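Local structure of methyl-accepting chemotaxis sensory transducer (Anaeromyxobacter dehalogenans, 4K08) at residues Q8-V11 and R12-E16; A17-G20 and L21-Q25; L50-D53 and G54-F58. The protein probably senses small molecules in the periplasm through a PAS-like Cache domain and relays the signal to the chemotaxis machinery of the cell. All coordinates share one frame; numbering follows the deposited sequence.

Contact 1: residues Q8-V11 and R12-E16; sequences QAKV and RALVE
The guanidinium of Arg12 folds back over the preceding turn and lays one face on Ala9, whose CA stands 3.6 Å from NH2 of Arg12, toward the rim of the flat group. The chain leaves the helix with CG anti to the backbone N and then bends sharply at chi3 (-19°), which turns the guanidinium toward the N-terminal end of the helix. Phe107 and Phe126 touch the same side chain. Lys10 and Leu14 instead lie alongside each other and point the same way, CG of Lys10 4.0 Å from CD2 of Leu14. That methyl also approaches Lys10 O, at 3.3 Å. Beyond CG the lysine stays extended and carries NZ to a salt bridge with Asp53. On the buried side, CG1 of Val11 and CG2 of Val15 face each other more loosely, 4.3 Å apart, and the two valines reach Leu141 and Ser139. Four successive i to i+4 backbone bonds carry these side chains, the last running from Val15 N to Val11 O at 2.8 Å. The result is an amphipathic alpha-helix, part of the long N-terminal helix that lies against the antiparallel sheet in this PAS-like Cache domain.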
ATOM      1  N   GLN A   8      -8.728  -9.035   8.937  1.00 44.62           N
ATOM      2  CA  GLN A   8      -8.570  -7.604   8.684  1.00 42.76           C
ATOM      3  C   GLN A   8      -7.647  -7.012   9.717  1.00 45.36           C
ATOM      4  O   GLN A   8      -6.855  -6.140   9.392  1.00 44.57           O
ATOM      5  CB  GLN A   8      -9.911  -6.861   8.714  1.00 41.79           C
ATOM      6  CG  GLN A   8     -10.738  -7.037   7.460  1.00 42.07           C
ATOM      7  CD  GLN A   8     -11.919  -6.078   7.418  1.00 49.13           C
ATOM      8  OE1 GLN A   8     -13.031  -6.472   7.087  1.00 49.78           O
ATOM      9  NE2 GLN A   8     -11.674  -4.805   7.740  1.00 49.05           N
ATOM     10  N   ALA A   9      -7.757  -7.474  10.963  1.00 44.10           N
ATOM     11  CA  ALA A   9      -6.859  -7.022  12.018  1.00 45.20           C
ATOM     12  C   ALA A   9      -5.420  -7.418  11.706  1.00 41.62           C
ATOM     13  O   ALA A   9      -4.500  -6.684  12.016  1.00 43.42           O
ATOM     14  CB  ALA A   9      -7.280  -7.593  13.379  1.00 49.70           C
ATOM     15  N   LYS A  10      -5.213  -8.571  11.099  1.00 40.88           N
ATOM     16  CA  LYS A  10      -3.846  -8.959  10.784  1.00 41.67           C
ATOM     17  C   LYS A  10      -3.258  -8.126   9.643  1.00 35.07           C
ATOM     18  O   LYS A  10      -2.091  -7.781   9.686  1.00 37.10           O
ATOM     19  CB  LYS A  10      -3.729 -10.447  10.447  1.00 45.69           C
ATOM     20  CG  LYS A  10      -2.276 -10.835  10.153  1.00 41.64           C
ATOM     21  CD  LYS A  10      -2.004 -12.270  10.425  1.00 46.45           C
ATOM     22  CE  LYS A  10      -0.544 -12.606  10.174  1.00 44.39           C
ATOM     23  NZ  LYS A  10      -0.393 -14.102  10.143  1.00 47.66           N
ATOM     24  N   VAL A  11      -4.057  -7.832   8.623  1.00 35.91           N
ATOM     25  CA  VAL A  11      -3.638  -6.953   7.533  1.00 34.95           C
ATOM     26  C   VAL A  11      -3.331  -5.560   8.110  1.00 38.59           C
ATOM     27  O   VAL A  11      -2.270  -4.973   7.844  1.00 31.50           O
ATOM     28  CB  VAL A  11      -4.710  -6.881   6.436  1.00 34.02           C
ATOM     29  CG1 VAL A  11      -4.431  -5.746   5.459  1.00 34.32           C
ATOM     30  CG2 VAL A  11      -4.779  -8.235   5.676  1.00 32.56           C
ATOM     31  N   ARG A  12      -4.239  -5.069   8.946  1.00 47.20           N
ATOM     32  CA  ARG A  12      -4.061  -3.771   9.559  1.00 50.32           C
ATOM     33  C   ARG A  12      -2.762  -3.799  10.321  1.00 47.23           C
ATOM     34  O   ARG A  12      -1.984  -2.865  10.250  1.00 49.49           O
ATOM     35  CB  ARG A  12      -5.226  -3.404  10.513  1.00 53.79           C
ATOM     36  CG  ARG A  12      -5.039  -2.042  11.233  1.00 57.50           C
ATOM     37  CD  ARG A  12      -6.155  -1.776  12.303  1.00 58.32           C
ATOM     38  NE  ARG A  12      -7.316  -2.641  12.051  1.00 60.07           N
ATOM     39  CZ  ARG A  12      -7.967  -3.373  12.972  1.00 63.61           C
ATOM     40  NH1 ARG A  12      -7.608  -3.351  14.260  1.00 64.65           N
ATOM     41  NH2 ARG A  12      -8.999  -4.133  12.595  1.00 63.76           N
ATOM     42  N   ALA A  13      -2.521  -4.884  11.041  1.00 40.93           N
ATOM     43  CA  ALA A  13      -1.312  -4.989  11.852  1.00 44.43           C
ATOM     44  C   ALA A  13      -0.026  -5.059  10.999  1.00 44.23           C
ATOM     45  O   ALA A  13       1.025  -4.535  11.409  1.00 44.63           O
ATOM     46  CB  ALA A  13      -1.404  -6.193  12.766  1.00 44.65           C
ATOM     47  N   LEU A  14      -0.080  -5.723   9.843  1.00 38.48           N
ATOM     48  CA  LEU A  14       1.113  -5.799   8.978  1.00 33.36           C
ATOM     49  C   LEU A  14       1.344  -4.453   8.285  1.00 31.62           C
ATOM     50  O   LEU A  14       2.493  -4.041   8.045  1.00 30.87           O
ATOM     51  CB  LEU A  14       1.005  -6.948   7.945  1.00 28.54           C
ATOM     52  CG  LEU A  14       1.522  -8.339   8.409  1.00 30.55           C
ATOM     53  CD1 LEU A  14       3.070  -8.411   8.308  1.00 31.56           C
ATOM     54  CD2 LEU A  14       1.085  -8.706   9.840  1.00 31.86           C
ATOM     55  N   VAL A  15       0.254  -3.758   7.962  1.00 34.58           N
ATOM     56  CA  VAL A  15       0.402  -2.479   7.322  1.00 37.13           C
ATOM     57  C   VAL A  15       0.968  -1.504   8.350  1.00 40.73           C
ATOM     58  O   VAL A  15       1.759  -0.620   8.007  1.00 40.71           O
ATOM     59  CB  VAL A  15      -0.921  -1.954   6.731  1.00 37.34           C
ATOM     60  CG1 VAL A  15      -0.797  -0.479   6.403  1.00 36.91           C
ATOM     61  CG2 VAL A  15      -1.316  -2.788   5.495  1.00 33.90           C
ATOM     62  N   GLU A  16       0.578  -1.657   9.612  1.00 43.45           N
ATOM     63  CA  GLU A  16       1.143  -0.799  10.644  1.00 48.12           C
ATOM     64  C   GLU A  16       2.642  -1.070  10.806  1.00 45.57           C
ATOM     65  O   GLU A  16       3.421  -0.155  11.075  1.00 45.35           O
ATOM     66  CB  GLU A  16       0.403  -0.964  11.977  1.00 52.05           C
ATOM     67  CG  GLU A  16      -0.704   0.013  12.111  1.00 55.62           C
ATOM     68  CD  GLU A  16      -0.180   1.455  12.126  1.00 62.97           C
ATOM     69  OE1 GLU A  16       0.692   1.781  12.991  1.00 65.62           O
ATOM     70  OE2 GLU A  16      -0.646   2.254  11.266  1.00 61.51           O
TER

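Contact 2: residues A17-G20 and L21-Q25; sequences AAHG and LVEHQ. With ZN (zinc ion), chain B.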
ATOM      1  N   ALA A  17       3.055  -2.319  10.619  1.00 42.50           N
ATOM      2  CA  ALA A  17       4.479  -2.629  10.626  1.00 39.17           C
ATOM      3  C   ALA A  17       5.196  -1.887   9.510  1.00 38.43           C
ATOM      4  O   ALA A  17       6.283  -1.345   9.730  1.00 37.45           O
ATOM      5  CB  ALA A  17       4.714  -4.128  10.499  1.00 39.09           C
ATOM      6  N   ALA A  18       4.590  -1.875   8.315  1.00 32.01           N
ATOM      7  CA  ALA A  18       5.143  -1.191   7.144  1.00 31.72           C
ATOM      8  C   ALA A  18       5.189   0.318   7.416  1.00 34.03           C
ATOM      9  O   ALA A  18       6.140   0.997   7.023  1.00 30.56           O
ATOM     10  CB  ALA A  18       4.303  -1.476   5.902  1.00 29.11           C
ATOM     11  N   HIS A  19       4.177   0.836   8.118  1.00 34.35           N
ATOM     12  CA  HIS A  19       4.182   2.259   8.497  1.00 38.13           C
ATOM     13  C   HIS A  19       5.396   2.541   9.420  1.00 39.51           C
ATOM     14  O   HIS A  19       6.109   3.533   9.259  1.00 39.58           O
ATOM     15  CB  HIS A  19       2.866   2.643   9.186  1.00 43.82           C
ATOM     16  CG  HIS A  19       2.625   4.124   9.245  1.00 50.23           C
ATOM     17  ND1 HIS A  19       2.279   4.782  10.403  1.00 54.93           N
ATOM     18  CD2 HIS A  19       2.682   5.077   8.279  1.00 50.76           C
ATOM     19  CE1 HIS A  19       2.149   6.073  10.153  1.00 57.10           C
ATOM     20  NE2 HIS A  19       2.383   6.274   8.872  1.00 52.86           N
ATOM     21  N   GLY A  20       5.650   1.641  10.363  1.00 40.54           N
ATOM     22  CA  GLY A  20       6.792   1.755  11.255  1.00 43.96           C
ATOM     23  C   GLY A  20       8.147   1.783  10.552  1.00 44.74           C
ATOM     24  O   GLY A  20       9.025   2.597  10.867  1.00 42.88           O
ATOM     25  N   LEU A  21       8.327   0.859   9.614  1.00 40.18           N
ATOM     26  CA  LEU A  21       9.518   0.786   8.789  1.00 38.38           C
ATOM     27  C   LEU A  21       9.718   2.080   7.998  1.00 38.67           C
ATOM     28  O   LEU A  21      10.825   2.629   7.959  1.00 39.60           O
ATOM     29  CB  LEU A  21       9.350  -0.430   7.872  1.00 38.34           C
ATOM     30  CG  LEU A  21       9.985  -0.722   6.532  1.00 40.80           C
ATOM     31  CD1 LEU A  21       9.314  -2.069   6.050  1.00 37.91           C
ATOM     32  CD2 LEU A  21       9.838   0.337   5.500  1.00 38.90           C
ATOM     33  N   VAL A  22       8.646   2.579   7.379  1.00 33.22           N
ATOM     34  CA  VAL A  22       8.730   3.845   6.660  1.00 35.84           C
ATOM     35  C   VAL A  22       9.063   5.040   7.618  1.00 43.57           C
ATOM     36  O   VAL A  22      10.015   5.807   7.338  1.00 37.54           O
ATOM     37  CB  VAL A  22       7.468   4.109   5.809  1.00 34.06           C
ATOM     38  CG1 VAL A  22       7.504   5.546   5.259  1.00 31.75           C
ATOM     39  CG2 VAL A  22       7.359   3.068   4.664  1.00 29.47           C
ATOM     40  N   GLU A  23       8.353   5.174   8.748  1.00 52.63           N
ATOM     41  CA  GLU A  23       8.650   6.277   9.686  1.00 57.41           C
ATOM     42  C   GLU A  23      10.088   6.202  10.158  1.00 58.58           C
ATOM     43  O   GLU A  23      10.759   7.214  10.229  1.00 59.53           O
ATOM     44  CB  GLU A  23       7.704   6.310  10.895  1.00 60.39           C
ATOM     45  CG  GLU A  23       6.272   6.692  10.531  1.00 63.14           C
ATOM     46  CD  GLU A  23       5.465   7.267  11.699  1.00 69.31           C
ATOM     47  OE1 GLU A  23       5.905   7.119  12.866  1.00 76.41           O
ATOM     48  OE2 GLU A  23       4.389   7.870  11.438  1.00 67.77           O
ATOM     49  N   HIS A  24      10.574   4.993  10.438  1.00 49.54           N
ATOM     50  CA  HIS A  24      11.948   4.806  10.918  1.00 50.06           C
ATOM     51  C   HIS A  24      12.981   5.381   9.961  1.00 49.28           C
ATOM     52  O   HIS A  24      13.935   6.043  10.392  1.00 47.70           O
ATOM     53  CB  HIS A  24      12.265   3.318  11.150  1.00 51.33           C
ATOM     54  CG  HIS A  24      13.519   3.094  11.938  1.00 53.68           C
ATOM     55  ND1 HIS A  24      13.702   3.611  13.208  1.00 59.06           N
ATOM     56  CD2 HIS A  24      14.664   2.437  11.626  1.00 51.03           C
ATOM     57  CE1 HIS A  24      14.895   3.263  13.651  1.00 63.12           C
ATOM     58  NE2 HIS A  24      15.505   2.559  12.710  1.00 58.10           N
ATOM     59  N   GLN A  25      12.798   5.122   8.662  1.00 50.13           N
ATOM     60  CA  GLN A  25      13.704   5.662   7.642  1.00 49.39           C
ATOM     61  C   GLN A  25      13.577   7.195   7.537  1.00 48.61           C
ATOM     62  O   GLN A  25      14.591   7.903   7.462  1.00 47.56           O
ATOM     63  CB  GLN A  25      13.472   4.990   6.273  1.00 44.52           C
ATOM     64  CG  GLN A  25      13.880   3.529   6.236  1.00 42.80           C
ATOM     65  CD  GLN A  25      15.330   3.330   6.711  1.00 52.28           C
ATOM     66  OE1 GLN A  25      16.248   4.059   6.309  1.00 52.90           O
ATOM     67  NE2 GLN A  25      15.531   2.356   7.590  1.00 56.55           N
TER
HETATM   68 ZN    ZN B 200      16.900   1.299  13.562  1.00 55.21          ZN
HETATM   69  O   HOH W   1      18.236   3.207  14.313  1.00 40.50           O
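His19 and Glu23 are joined first through the backbone, where Glu23 N donates to His19 O at 2.8 Å in an almost straight bond (172°). One residue on, His24 N bonds to Gly20 O at 2.9 Å, and Leu21 and Val22 continue the same i to i+4 pattern with Ala17 and Ala18. The imidazole of His24 swings away from the preceding turn and binds zinc through NE2 at 2.1 Å. Water 1 occupies a second position on the metal, 2.5 Å from the zinc ion. Two ligands make a sparse shell for zinc, and others may well come from a neighbouring molecule in the crystal.

The side chains of His19 and Glu23 meet obliquely, ring and carboxylate planes 54° apart. CG of Glu23 hangs over one face of the His19 ring in a CH-pi contact, 4.3 Å from the centroid and set toward the rim. Past it, the extended glutamate brings OE2 to 3.1 Å from CE1 of His19, a close meeting of carboxylate oxygen and ring carbon that would probably be favoured if the imidazole were protonated. NE2 of His19 has a weak hydrogen bond to Gln129 O.

The apolar side of the helix is made by Ala18, Leu21 and Val22, all resting on Leu47 of helix 36-49. Ala18 and Val22 also touch Val137 and Trp135 of strand 135-142, while His19 and Glu23 lie along strand 120-130 at Thr128 and Tyr130, which places this part of the helix between its helical neighbour and the sheet.

Contact 3: residues L50-D53 and G54-F58; sequences LRYD and GSEYF. With ACT (acetate ion), chain C.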
ATOM      1  N   LEU A  50       9.779  -7.722   1.103  1.00 19.40           N
ATOM      2  CA  LEU A  50       8.956  -8.382   2.133  1.00 22.79           C
ATOM      3  C   LEU A  50       7.677  -9.030   1.564  1.00 21.82           C
ATOM      4  O   LEU A  50       7.035  -8.474   0.656  1.00 17.88           O
ATOM      5  CB  LEU A  50       8.555  -7.350   3.218  1.00 20.96           C
ATOM      6  CG  LEU A  50       9.721  -6.898   4.145  1.00 24.09           C
ATOM      7  CD1 LEU A  50       9.341  -5.622   4.932  1.00 25.14           C
ATOM      8  CD2 LEU A  50      10.180  -8.061   5.112  1.00 19.00           C
ATOM      9  N   ARG A  51       7.303 -10.153   2.154  1.00 20.39           N
ATOM     10  CA  ARG A  51       6.001 -10.792   1.949  1.00 21.05           C
ATOM     11  C   ARG A  51       5.557 -11.273   3.323  1.00 24.12           C
ATOM     12  O   ARG A  51       6.382 -11.418   4.216  1.00 21.44           O
ATOM     13  CB  ARG A  51       6.143 -11.988   0.984  1.00 19.03           C
ATOM     14  CG  ARG A  51       6.577 -11.591  -0.434  1.00 20.50           C
ATOM     15  CD  ARG A  51       5.414 -10.668  -1.165  1.00 22.45           C
ATOM     16  NE  ARG A  51       5.772 -10.557  -2.576  1.00 18.61           N
ATOM     17  CZ  ARG A  51       6.771  -9.781  -3.011  1.00 23.01           C
ATOM     18  NH1 ARG A  51       7.420  -8.992  -2.132  1.00 19.39           N
ATOM     19  NH2 ARG A  51       7.109  -9.747  -4.304  1.00 21.48           N
ATOM     20  N   TYR A  52       4.280 -11.523   3.517  1.00 23.24           N
ATOM     21  CA  TYR A  52       3.860 -12.212   4.734  1.00 28.19           C
ATOM     22  C   TYR A  52       2.825 -13.265   4.392  1.00 29.44           C
ATOM     23  O   TYR A  52       2.186 -13.198   3.301  1.00 22.98           O
ATOM     24  CB  TYR A  52       3.295 -11.257   5.801  1.00 25.70           C
ATOM     25  CG  TYR A  52       2.075 -10.421   5.406  1.00 27.26           C
ATOM     26  CD1 TYR A  52       2.218  -9.232   4.674  1.00 25.29           C
ATOM     27  CD2 TYR A  52       0.785 -10.815   5.771  1.00 28.15           C
ATOM     28  CE1 TYR A  52       1.080  -8.428   4.322  1.00 27.38           C
ATOM     29  CE2 TYR A  52      -0.335 -10.050   5.416  1.00 28.67           C
ATOM     30  CZ  TYR A  52      -0.179  -8.862   4.692  1.00 27.56           C
ATOM     31  OH  TYR A  52      -1.289  -8.130   4.350  1.00 29.42           O
ATOM     32  N   ASP A  53       2.665 -14.219   5.318  1.00 27.72           N
ATOM     33  CA  ASP A  53       1.637 -15.279   5.192  1.00 31.04           C
ATOM     34  C   ASP A  53       1.756 -15.870   3.812  1.00 29.73           C
ATOM     35  O   ASP A  53       0.730 -16.091   3.144  1.00 28.10           O
ATOM     36  CB  ASP A  53       0.188 -14.755   5.403  1.00 31.27           C
ATOM     37  CG  ASP A  53      -0.082 -14.298   6.857  1.00 37.44           C
ATOM     38  OD1 ASP A  53       0.723 -14.597   7.752  1.00 36.20           O
ATOM     39  OD2 ASP A  53      -1.078 -13.598   7.131  1.00 40.60           O
ATOM     40  N   GLY A  54       2.995 -16.076   3.363  1.00 27.36           N
ATOM     41  CA  GLY A  54       3.256 -16.618   2.029  1.00 27.69           C
ATOM     42  C   GLY A  54       3.459 -15.515   0.972  1.00 28.30           C
ATOM     43  O   GLY A  54       4.550 -14.955   0.752  1.00 26.67           O
ATOM     44  N   SER A  55       2.390 -15.133   0.306  1.00 26.20           N
ATOM     45  CA  SER A  55       2.585 -14.262  -0.834  1.00 28.12           C
ATOM     46  C   SER A  55       1.880 -12.891  -0.669  1.00 24.76           C
ATOM     47  O   SER A  55       1.842 -12.100  -1.610  1.00 22.57           O
ATOM     48  CB  SER A  55       2.087 -15.009  -2.083  1.00 33.59           C
ATOM     49  OG  SER A  55       0.655 -15.039  -2.010  1.00 37.53           O
ATOM     50  N   GLU A  56       1.348 -12.590   0.514  1.00 23.07           N
ATOM     51  CA  GLU A  56       0.732 -11.279   0.714  1.00 21.10           C
ATOM     52  C   GLU A  56       1.821 -10.186   0.641  1.00 25.79           C
ATOM     53  O   GLU A  56       2.979 -10.383   1.109  1.00 18.06           O
ATOM     54  CB  GLU A  56      -0.013 -11.155   2.054  1.00 27.27           C
ATOM     55  CG  GLU A  56      -0.932 -12.330   2.415  1.00 33.00           C
ATOM     56  CD  GLU A  56      -2.141 -12.534   1.477  1.00 40.34           C
ATOM     57  OE1 GLU A  56      -2.449 -11.714   0.554  1.00 34.42           O
ATOM     58  OE2 GLU A  56      -2.802 -13.562   1.703  1.00 44.33           O
ATOM     59  N   TYR A  57       1.467  -9.025   0.094  1.00 21.54           N
ATOM     60  CA  TYR A  57       2.501  -8.025  -0.226  1.00 20.65           C
ATOM     61  C   TYR A  57       2.052  -6.582   0.070  1.00 22.03           C
ATOM     62  O   TYR A  57       0.844  -6.319   0.320  1.00 22.39           O
ATOM     63  CB  TYR A  57       2.868  -8.163  -1.702  1.00 19.09           C
ATOM     64  CG  TYR A  57       1.676  -7.780  -2.589  1.00 19.76           C
ATOM     65  CD1 TYR A  57       1.451  -6.449  -2.963  1.00 22.70           C
ATOM     66  CD2 TYR A  57       0.787  -8.772  -3.042  1.00 22.44           C
ATOM     67  CE1 TYR A  57       0.317  -6.096  -3.766  1.00 22.43           C
ATOM     68  CE2 TYR A  57      -0.320  -8.449  -3.851  1.00 21.85           C
ATOM     69  CZ  TYR A  57      -0.549  -7.113  -4.203  1.00 22.62           C
ATOM     70  OH  TYR A  57      -1.642  -6.849  -4.991  1.00 19.83           O
ATOM     71  N   PHE A  58       3.012  -5.648  -0.005  1.00 21.29           N
ATOM     72  CA  PHE A  58       2.766  -4.219   0.245  1.00 24.08           C
ATOM     73  C   PHE A  58       2.946  -3.474  -1.075  1.00 24.03           C
ATOM     74  O   PHE A  58       3.749  -3.910  -1.869  1.00 22.02           O
ATOM     75  CB  PHE A  58       3.794  -3.646   1.259  1.00 27.08           C
ATOM     76  CG  PHE A  58       3.765  -4.331   2.614  1.00 26.28           C
ATOM     77  CD1 PHE A  58       2.794  -4.002   3.561  1.00 27.53           C
ATOM     78  CD2 PHE A  58       4.688  -5.335   2.927  1.00 24.51           C
ATOM     79  CE1 PHE A  58       2.753  -4.662   4.795  1.00 27.32           C
ATOM     80  CE2 PHE A  58       4.668  -5.973   4.142  1.00 26.55           C
ATOM     81  CZ  PHE A  58       3.691  -5.644   5.087  1.00 26.25           C
TER
HETATM   82  C   ACT C 201      -3.202  -3.750  -4.726  1.00 27.52           C
HETATM   83  O   ACT C 201      -2.215  -4.425  -5.205  1.00 21.60           O
HETATM   84  OXT ACT C 201      -4.051  -4.351  -4.019  1.00 22.70           O
HETATM   85  CH3 ACT C 201      -3.403  -2.245  -4.958  1.00 25.11           C
HETATM   86  O   HOH W   2       5.641  -6.420  -0.507  1.00 16.26           O
HETATM   87  O   HOH W   3       3.755 -12.008  -3.799  1.00 21.77           O
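CB of Glu56 sits squarely over the middle of the Tyr52 ring, 3.5 Å from its centroid, in a close CH-pi contact. Tyr52 reaches this position because its CG lies between the backbone N and the carbonyl carbon (chi1 59°), which brings the ring back across the turn. Its CE1 also approaches CZ of Phe58 at 3.9 Å, the two ring planes inclined at 43°, and its hydroxyl hydrogen-bonds to Ser139. With an alanine in its place, Glu56 CB and Phe58 would probably face a gap and Ser139 would lose its phenolic mate.

The backbone beneath fixes this geometry. Tyr52 and Glu56 form an antiparallel hydrogen-bonded pair, Tyr52 N to Glu56 O and Glu56 N to Tyr52 O both 3.0 Å. Gly54 rounds the corner at phi and psi values where a side chain would run into the carbonyl of Asp53. On the flank, Arg51 NH1 bonds to Leu50 O at 2.9 Å, approaching from above the carbonyl plane, while water 3 bridges Arg51 NE to Ser55 O. Water 2 similarly joins Leu50 O to Phe58 N.

CD of Arg51 packs 3.6 Å from CB of Tyr57, whose ring leads away from the turn. Its hydroxyl donates a very short hydrogen bond, 2.5 Å, to O of the acetate, which His70, Tyr110 and Lys123 also hold. The acetate probably comes from the crystallisation liquor, but phenols, an imidazole and a lysine gathered round one carboxylate are consistent with a pocket suited to a small anionic ligand.

Contacts 1 and 2 follow one another along helix 5-30, their centres about 13 Å apart, and the loop of contact 3 packs against both. Its centre lies about 12 Å from that of contact 1, to which it is tied by the salt bridge from Lys10 NZ to Asp53 OD1 at 2.7 Å and by Leu14 CD1 resting 3.7 Å from Tyr52 CG. Toward contact 2 the touch is apolar: Ala18 CB meets Phe58 CE1, and Leu21 packs on Leu50. The two bound groups belong to different places. Acetate is reached through Tyr57 of contact 3, whereas zinc is held at His24 of contact 2, about 13 Å from the Leu50 side chain.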